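Local atomic coordinates of isomerase/lactonizing enzyme (Agrobacterium tumefaciens, PDB entry 1RVK), a protein that belongs to the enolase superfamily and binds magnesium, probably acting as an isomerase or lactonizing enzyme on a substrate not yet identified. Residues A[66-71]-A[86-91]. Numbering follows the deposited sequence.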
loop_
_atom_site.group_PDB
_atom_site.type_symbol
_atom_site.label_atom_id
_atom_site.label_comp_id
_atom_site.label_asym_id
_atom_site.label_seq_id
_atom_site.Cartn_x
_atom_site.Cartn_y
_atom_site.Cartn_z
ATOM N N VAL A 66 1.070 -1.007 -23.176
ATOM C CA VAL A 66 2.347 -0.482 -22.701
ATOM C C VAL A 66 3.425 -0.209 -23.744
ATOM O O VAL A 66 3.988 0.884 -23.771
ATOM C CB VAL A 66 2.926 -1.375 -21.587
ATOM C CG1 VAL A 66 4.190 -0.742 -21.012
ATOM C CG2 VAL A 66 1.886 -1.556 -20.484
ATOM N N LYS A 67 3.727 -1.179 -24.600
ATOM C CA LYS A 67 4.756 -0.953 -25.610
ATOM C C LYS A 67 4.388 0.162 -26.581
ATOM O O LYS A 67 5.235 0.969 -26.953
ATOM C CB LYS A 67 5.038 -2.239 -26.389
ATOM C CG LYS A 67 5.854 -3.242 -25.599
ATOM C CD LYS A 67 6.177 -4.472 -26.426
ATOM C CE LYS A 67 7.090 -5.411 -25.658
ATOM N NZ LYS A 67 7.401 -6.651 -26.427
ATOM N N LYS A 68 3.120 0.213 -26.981
ATOM C CA LYS A 68 2.662 1.235 -27.916
ATOM C C LYS A 68 2.837 2.654 -27.389
ATOM O O LYS A 68 2.999 3.593 -28.163
ATOM C CB LYS A 68 1.193 1.008 -28.272
ATOM C CG LYS A 68 0.929 -0.259 -29.058
ATOM C CD LYS A 68 -0.545 -0.348 -29.412
ATOM C CE LYS A 68 -0.854 -1.581 -30.237
ATOM N NZ LYS A 68 -2.309 -1.645 -30.552
ATOM N N VAL A 69 2.802 2.812 -26.071
ATOM C CA VAL A 69 2.962 4.127 -25.471
ATOM C C VAL A 69 4.420 4.476 -25.184
ATOM O O VAL A 69 4.859 5.594 -25.456
ATOM C CB VAL A 69 2.172 4.234 -24.140
ATOM C CG1 VAL A 69 2.508 5.546 -23.431
ATOM C CG2 VAL A 69 0.682 4.144 -24.419
ATOM N N LEU A 70 5.170 3.512 -24.657
ATOM C CA LEU A 70 6.562 3.742 -24.274
ATOM C C LEU A 70 7.673 3.650 -25.319
ATOM O O LEU A 70 8.542 4.511 -25.366
ATOM C CB LEU A 70 6.939 2.813 -23.117
ATOM C CG LEU A 70 6.171 2.908 -21.797
ATOM C CD1 LEU A 70 6.872 2.045 -20.752
ATOM C CD2 LEU A 70 6.112 4.345 -21.331
ATOM N N ILE A 71 7.666 2.602 -26.136
ATOM C CA ILE A 71 8.726 2.416 -27.124
ATOM C C ILE A 71 8.963 3.619 -28.029
ATOM O O ILE A 71 8.039 4.120 -28.669
ATOM C CB ILE A 71 8.458 1.168 -28.000
ATOM C CG1 ILE A 71 8.375 -0.079 -27.111
ATOM C CG2 ILE A 71 9.580 0.990 -29.020
ATOM C CD1 ILE A 71 9.666 -0.407 -26.382
ATOM N N ALA A 86 -3.459 6.690 -19.332
ATOM C CA ALA A 86 -4.736 6.986 -18.684
ATOM C C ALA A 86 -5.836 7.160 -19.729
ATOM O O ALA A 86 -6.965 6.714 -19.543
ATOM C CB ALA A 86 -4.612 8.254 -17.836
ATOM N N HIS A 87 -5.484 7.808 -20.833
ATOM C CA HIS A 87 -6.408 8.067 -21.927
ATOM C C HIS A 87 -6.912 6.789 -22.597
ATOM O O HIS A 87 -8.008 6.769 -23.152
ATOM C CB HIS A 87 -5.716 8.969 -22.961
ATOM C CG HIS A 87 -6.430 9.062 -24.275
ATOM N ND1 HIS A 87 -5.776 8.950 -25.483
ATOM C CD2 HIS A 87 -7.737 9.255 -24.572
ATOM C CE1 HIS A 87 -6.648 9.066 -26.468
ATOM N NE2 HIS A 87 -7.846 9.252 -25.942
ATOM N N TRP A 88 -6.118 5.722 -22.543
ATOM C CA TRP A 88 -6.500 4.457 -23.173
ATOM C C TRP A 88 -7.254 3.491 -22.267
ATOM O O TRP A 88 -7.706 2.440 -22.721
ATOM C CB TRP A 88 -5.256 3.740 -23.715
ATOM C CG TRP A 88 -4.714 4.314 -24.992
ATOM C CD1 TRP A 88 -5.207 5.376 -25.696
ATOM C CD2 TRP A 88 -3.583 3.833 -25.730
ATOM N NE1 TRP A 88 -4.452 5.586 -26.830
ATOM C CE2 TRP A 88 -3.450 4.651 -26.873
ATOM C CE3 TRP A 88 -2.670 2.787 -25.535
ATOM C CZ2 TRP A 88 -2.438 4.457 -27.821
ATOM C CZ3 TRP A 88 -1.664 2.592 -26.478
ATOM C CH2 TRP A 88 -1.559 3.426 -27.607
ATOM N N GLN A 89 -7.395 3.836 -20.993
ATOM C CA GLN A 89 -8.088 2.944 -20.067
ATOM C C GLN A 89 -9.558 2.748 -20.403
ATOM O O GLN A 89 -10.052 1.624 -20.427
ATOM C CB GLN A 89 -7.970 3.467 -18.635
ATOM C CG GLN A 89 -6.579 3.358 -18.054
ATOM C CD GLN A 89 -6.546 3.739 -16.589
ATOM O OE1 GLN A 89 -6.707 4.905 -16.237
ATOM N NE2 GLN A 89 -6.353 2.749 -15.726
ATOM N N ARG A 90 -10.254 3.849 -20.659
ATOM C CA ARG A 90 -11.675 3.799 -20.964
ATOM C C ARG A 90 -12.034 2.801 -22.064
ATOM O O ARG A 90 -13.006 2.047 -21.935
ATOM C CB ARG A 90 -12.167 5.199 -21.347
ATOM C CG ARG A 90 -13.661 5.280 -21.643
ATOM C CD ARG A 90 -14.060 6.689 -22.039
ATOM N NE ARG A 90 -15.502 6.806 -22.234
ATOM C CZ ARG A 90 -16.174 6.226 -23.222
ATOM N NH1 ARG A 90 -17.486 6.389 -23.310
ATOM N NH2 ARG A 90 -15.536 5.493 -24.127
ATOM N N GLY A 91 -11.249 2.781 -23.137
ATOM C CA GLY A 91 -11.546 1.871 -24.232
ATOM C C GLY A 91 -10.804 0.548 -24.215
ATOM O O GLY A 91 -10.809 -0.165 -25.214
#
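Trp88 meets Val69 and Lys68 because its first torsion sets CG anti to its carbonyl carbon (chi1 -76°) and sends the indole across to helix 59-70, while Val69, with CG1 anti to the backbone N (chi1 172°), presents CG2 to the arriving ring. The closest CA atoms, those of Val69 and Trp88, are 9.7 Å apart, and the indole spans the distance with the CE3-CZ3-CH2 side of its six-membered ring. Val69 CG2 approaches that side obliquely, 3.5 Å from Trp88 CZ3 and 3.8 Å from Trp88 CE3. Lys68 contributes the root of its chain: its CB sits at the ring edge, close to the ring plane, 3.7 Å from Trp88 CH2. Beyond CG the lysine runs extended and carries its ammonium away from the indole. Val69 also packs on Leu81 and Leu85, and Trp88 on Phe65, so the contact extends the apolar seam between helices 59-70 and 78-89 to an outer corner of the N-terminal capping domain, far from the magnesium site. Here is a worked example of an aromatic side chain bridging two helices near their ends, beside the apolar contacts that already join them: no hydrogen bond crosses between the segments, just 130 Å² is buried in all, and the attraction probably comes mainly from dispersion, with some contribution from the exclusion of water.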